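Side-chain contacts in cell-binding factor 2 (Campylobacter jejuni, PDB 3RFW), which is a SurA-like chaperone that probably catalyses the cis-trans isomerisation of peptidyl-prolyl bonds in other proteins: residues A[89-92]-A[93-97]; A[217-220]-A[221-225]. All coordinates share one frame; numbering follows the deposited sequence.

Overall arrangement
Two local contacts illustrate two ways in which a helix departs from its regular pattern of backbone bonds: at its first turn, in contact 1, and at an internal kink, in contact 2. Their centres lie about 11 Å apart, and they meet where helix 93-103 packs on helix 216-246. Val96 of contact 1 is central to that junction: its CG2 lies 3.8 Å from CG of Glu224, and its CG1 is 3.6 Å from the carbonyl oxygen O of Lys220. The two helices are far apart in sequence, with the four-stranded antiparallel sheet of the isomerase fold lying between them along the chain. No ligand marks an active site at either contact.

Contact 1: A[89-92]-A[93-97]; sequences IKID and AAKVK
The N-cap of helix 93-103 is formed by Asp92, whose carboxylate takes up the backbone N-H of Lys95 at the point where the loop following helix 63-86 turns into the new helix. Lys95 N lies 3.2 Å from Asp92 OD1, with an angle of 155° at the hydrogen, and it meets that oxygen nearly along the C-O axis. The side chain can fold back over the first turn because CG of Asp92 sits between the backbone N and the carbonyl carbon (chi1 54°). A second, weak bond runs from the same N-H to Asp92 O at 3.1 Å, so this one donor is shared between the backbone and the side chain of the cap.

Lys95 answers with its own side chain. Its CG passes 3.2 Å from Asp92 OD1, and the chain then bends at chi2 and chi4, which carries NZ back to the other carboxylate oxygen in a long salt bridge, Asp92 OD2 to Lys95 NZ 3.9 Å. Next to this polar pair, the CG2 methyl of Ile91 lies 3.6 Å from Lys95 CB and 4.0 Å from Val96 CG2, crossing both side chains at about a right angle. Further into the protein, Val96 rests on Phe216 of helix 216-246.

OD1 thus takes the N-H of Lys95, while the ammonium group stands loosely before the carboxylate, slightly nearer OD2. A negative charge here would be expected to suit the positive end of the helix dipole, while the long distance to NZ suggests that the salt bridge adds only modestly to the cap.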
loop_
_atom_site.group_PDB
_atom_site.type_symbol
_atom_site.label_atom_id
_atom_site.label_comp_id
_atom_site.label_asym_id
_atom_site.label_seq_id
_atom_site.Cartn_x
_atom_site.Cartn_y
_atom_site.Cartn_z
ATOM N N ILE A 89 -32.047 5.518 -3.500
ATOM C CA ILE A 89 -31.403 5.394 -4.810
ATOM C C ILE A 89 -31.487 3.964 -5.324
ATOM O O ILE A 89 -31.057 3.032 -4.655
ATOM C CB ILE A 89 -29.940 5.871 -4.811
ATOM C CG1 ILE A 89 -29.772 7.139 -3.959
ATOM C CG2 ILE A 89 -29.465 6.116 -6.239
ATOM C CD1 ILE A 89 -30.038 8.468 -4.702
ATOM N N LYS A 90 -32.120 3.785 -6.478
ATOM C CA LYS A 90 -32.160 2.473 -7.132
ATOM C C LYS A 90 -31.947 2.614 -8.633
ATOM O O LYS A 90 -32.579 3.445 -9.288
ATOM C CB LYS A 90 -33.478 1.747 -6.837
ATOM N N ILE A 91 -30.998 1.856 -9.162
ATOM C CA ILE A 91 -30.847 1.754 -10.598
ATOM C C ILE A 91 -31.533 0.471 -11.066
ATOM O O ILE A 91 -31.187 -0.632 -10.622
ATOM C CB ILE A 91 -29.360 1.728 -10.995
ATOM C CG1 ILE A 91 -28.551 2.710 -10.120
ATOM C CG2 ILE A 91 -29.201 2.033 -12.484
ATOM C CD1 ILE A 91 -29.016 4.164 -10.198
ATOM N N ASP A 92 -32.560 0.623 -11.895
ATOM C CA ASP A 92 -33.259 -0.548 -12.438
ATOM C C ASP A 92 -32.425 -1.277 -13.512
ATOM O O ASP A 92 -31.514 -0.705 -14.103
ATOM C CB ASP A 92 -34.638 -0.164 -12.972
ATOM C CG ASP A 92 -34.575 0.969 -13.964
ATOM O OD1 ASP A 92 -33.599 1.006 -14.739
ATOM O OD2 ASP A 92 -35.462 1.858 -13.925
ATOM N N ALA A 93 -32.667 -2.575 -13.659
ATOM C CA ALA A 93 -32.006 -3.368 -14.708
ATOM C C ALA A 93 -31.734 -2.585 -15.989
ATOM O O ALA A 93 -30.622 -2.612 -16.512
ATOM C CB ALA A 93 -32.829 -4.608 -15.013
ATOM N N ALA A 94 -32.737 -1.859 -16.484
ATOM C CA ALA A 94 -32.641 -1.267 -17.831
ATOM C C ALA A 94 -31.518 -0.246 -17.987
ATOM O O ALA A 94 -30.839 -0.211 -19.025
ATOM C CB ALA A 94 -33.990 -0.676 -18.274
ATOM N N LYS A 95 -31.275 0.561 -16.947
ATOM C CA LYS A 95 -30.180 1.559 -17.019
ATOM C C LYS A 95 -28.791 0.889 -17.050
ATOM O O LYS A 95 -27.851 1.346 -17.718
ATOM C CB LYS A 95 -30.289 2.565 -15.857
ATOM C CG LYS A 95 -31.650 3.329 -15.814
ATOM C CD LYS A 95 -31.449 4.844 -15.600
ATOM C CE LYS A 95 -32.755 5.602 -15.275
ATOM N NZ LYS A 95 -33.449 5.138 -14.039
ATOM N N VAL A 96 -28.656 -0.195 -16.303
ATOM C CA VAL A 96 -27.380 -0.906 -16.238
ATOM C C VAL A 96 -27.045 -1.496 -17.618
ATOM O O VAL A 96 -26.010 -1.198 -18.218
ATOM C CB VAL A 96 -27.501 -2.072 -15.222
ATOM C CG1 VAL A 96 -26.204 -2.879 -15.175
ATOM C CG2 VAL A 96 -27.882 -1.522 -13.829
ATOM N N LYS A 97 -27.975 -2.305 -18.116
ATOM C CA LYS A 97 -27.957 -2.826 -19.482
ATOM C C LYS A 97 -27.721 -1.749 -20.519
ATOM O O LYS A 97 -26.840 -1.880 -21.377
ATOM C CB LYS A 97 -29.292 -3.500 -19.776
ATOM C CG LYS A 97 -29.210 -4.766 -20.659
ATOM C CD LYS A 97 -27.768 -5.048 -21.153
#

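Contact 2: A[217-220]-A[221-225]; sequences DEVK and QGIEN
Val219 and Ile223, one helical turn apart, meet methyl to methyl: CG1 of Val219 lies 3.3 Å from CD1 of Ile223, tighter than usual for two carbons. CG1 of Val219 stands anti to its backbone N (chi1 174°), beside the carbonyl carbon, which turns it along the helix toward Ile223. The ethyl branch of Ile223 also runs over the backbone, its CG1 reaching 3.1 Å from Val219 O, while that oxygen accepts the N-H of Ile223 at 3.0 Å. Tyr107 packs against both side chains, and Phe99 of helix 93-103 adds to the cover over Ile223.

Lys220 has the most surface buried by this contact, yet its touching is done near the backbone. Its CG lies 3.2 Å from Gln221 N, and the chain beyond heads back to Asp217, where NZ and OD1 form a long salt bridge within the preceding turn. Lys220 O is gripped twice, by the N-H of Glu224 at an angle of 162° and, weakly, by a water that also donates to Glu224 OE1 at 2.6 Å.

Gln221 marks the break in the pattern. The backbone N-H groups of Gln221 and Gly222 both lack their usual helical acceptor. A second water accepts from Gln221 N at 2.9 Å and donates weakly to Glu218 O, so that it links the two across the opened turn. With Ile223 and Glu224 the regular bonding from each residue to the fourth before it resumes. A water that takes over from missing backbone bonds is one familiar way in which a kinked alpha-helix is accommodated, here near the start of the long helix 216-246.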
loop_
_atom_site.group_PDB
_atom_site.type_symbol
_atom_site.label_atom_id
_atom_site.label_comp_id
_atom_site.label_asym_id
_atom_site.label_seq_id
_atom_site.Cartn_x
_atom_site.Cartn_y
_atom_site.Cartn_z
ATOM N N ASP A 217 -22.340 -9.793 -18.049
ATOM C CA ASP A 217 -22.303 -10.435 -16.736
ATOM C C ASP A 217 -21.004 -10.214 -15.957
ATOM O O ASP A 217 -20.993 -10.245 -14.737
ATOM C CB ASP A 217 -22.636 -11.925 -16.841
ATOM C CG ASP A 217 -24.138 -12.177 -16.864
ATOM O OD1 ASP A 217 -24.610 -13.055 -16.110
ATOM O OD2 ASP A 217 -24.857 -11.429 -17.563
ATOM N N GLU A 218 -19.920 -9.966 -16.669
ATOM C CA GLU A 218 -18.650 -9.749 -16.029
ATOM C C GLU A 218 -18.610 -8.367 -15.377
ATOM O O GLU A 218 -17.988 -8.187 -14.338
ATOM C CB GLU A 218 -17.517 -9.902 -17.045
ATOM C CG GLU A 218 -17.585 -11.199 -17.870
ATOM C CD GLU A 218 -16.336 -11.423 -18.748
ATOM O OE1 GLU A 218 -16.503 -11.628 -19.980
ATOM O OE2 GLU A 218 -15.196 -11.363 -18.207
ATOM N N VAL A 219 -19.258 -7.386 -15.997
ATOM C CA VAL A 219 -19.079 -5.998 -15.598
ATOM C C VAL A 219 -20.350 -5.364 -14.999
ATOM O O VAL A 219 -20.347 -4.187 -14.663
ATOM C CB VAL A 219 -18.611 -5.148 -16.791
ATOM C CG1 VAL A 219 -18.584 -3.712 -16.408
ATOM C CG2 VAL A 219 -17.220 -5.559 -17.233
ATOM N N LYS A 220 -21.449 -6.110 -14.929
ATOM C CA LYS A 220 -22.746 -5.475 -14.656
ATOM C C LYS A 220 -22.858 -4.895 -13.249
ATOM O O LYS A 220 -23.447 -3.828 -13.068
ATOM C CB LYS A 220 -23.938 -6.388 -14.979
ATOM C CG LYS A 220 -24.101 -7.549 -14.034
ATOM C CD LYS A 220 -25.177 -8.530 -14.500
ATOM C CE LYS A 220 -24.732 -9.976 -14.223
ATOM N NZ LYS A 220 -25.753 -10.784 -13.477
ATOM N N GLN A 221 -22.259 -5.566 -12.268
ATOM C CA GLN A 221 -22.289 -5.077 -10.888
ATOM C C GLN A 221 -21.494 -3.798 -10.761
ATOM O O GLN A 221 -21.998 -2.809 -10.244
ATOM C CB GLN A 221 -21.770 -6.126 -9.899
ATOM C CG GLN A 221 -22.873 -6.956 -9.223
ATOM C CD GLN A 221 -23.931 -6.124 -8.515
ATOM O OE1 GLN A 221 -23.649 -5.067 -7.934
ATOM N NE2 GLN A 221 -25.159 -6.615 -8.536
ATOM N N GLY A 222 -20.288 -3.799 -11.320
ATOM C CA GLY A 222 -19.487 -2.601 -11.436
ATOM C C GLY A 222 -20.203 -1.422 -12.085
ATOM O O GLY A 222 -20.025 -0.282 -11.657
ATOM N N ILE A 223 -20.978 -1.687 -13.133
ATOM C CA ILE A 223 -21.685 -0.631 -13.868
ATOM C C ILE A 223 -22.745 -0.065 -12.918
ATOM O O ILE A 223 -22.888 1.139 -12.793
ATOM C CB ILE A 223 -22.459 -1.183 -15.109
ATOM C CG1 ILE A 223 -21.521 -1.793 -16.161
ATOM C CG2 ILE A 223 -23.327 -0.091 -15.736
ATOM C CD1 ILE A 223 -20.358 -0.895 -16.532
ATOM N N GLU A 224 -23.469 -0.968 -12.264
ATOM C CA GLU A 224 -24.500 -0.604 -11.333
ATOM C C GLU A 224 -23.995 0.241 -10.164
ATOM O O GLU A 224 -24.554 1.311 -9.883
ATOM C CB GLU A 224 -25.243 -1.827 -10.823
ATOM C CG GLU A 224 -26.596 -1.455 -10.280
ATOM C CD GLU A 224 -27.304 -2.595 -9.603
ATOM O OE1 GLU A 224 -26.989 -3.766 -9.905
ATOM O OE2 GLU A 224 -28.219 -2.314 -8.805
ATOM N N ASN A 225 -22.902 -0.203 -9.544
ATOM C CA ASN A 225 -22.264 0.530 -8.458
ATOM C C ASN A 225 -21.934 1.935 -8.884
ATOM O O ASN A 225 -22.251 2.879 -8.180
ATOM C CB ASN A 225 -20.976 -0.170 -8.013
ATOM C CG ASN A 225 -21.239 -1.475 -7.335
ATOM O OD1 ASN A 225 -22.378 -1.777 -6.972
ATOM N ND2 ASN A 225 -20.181 -2.283 -7.166
HETATM O O HOH W 1 -20.313 -7.711 -12.706
HETATM O O HOH W 2 -26.062 -5.157 -11.942
#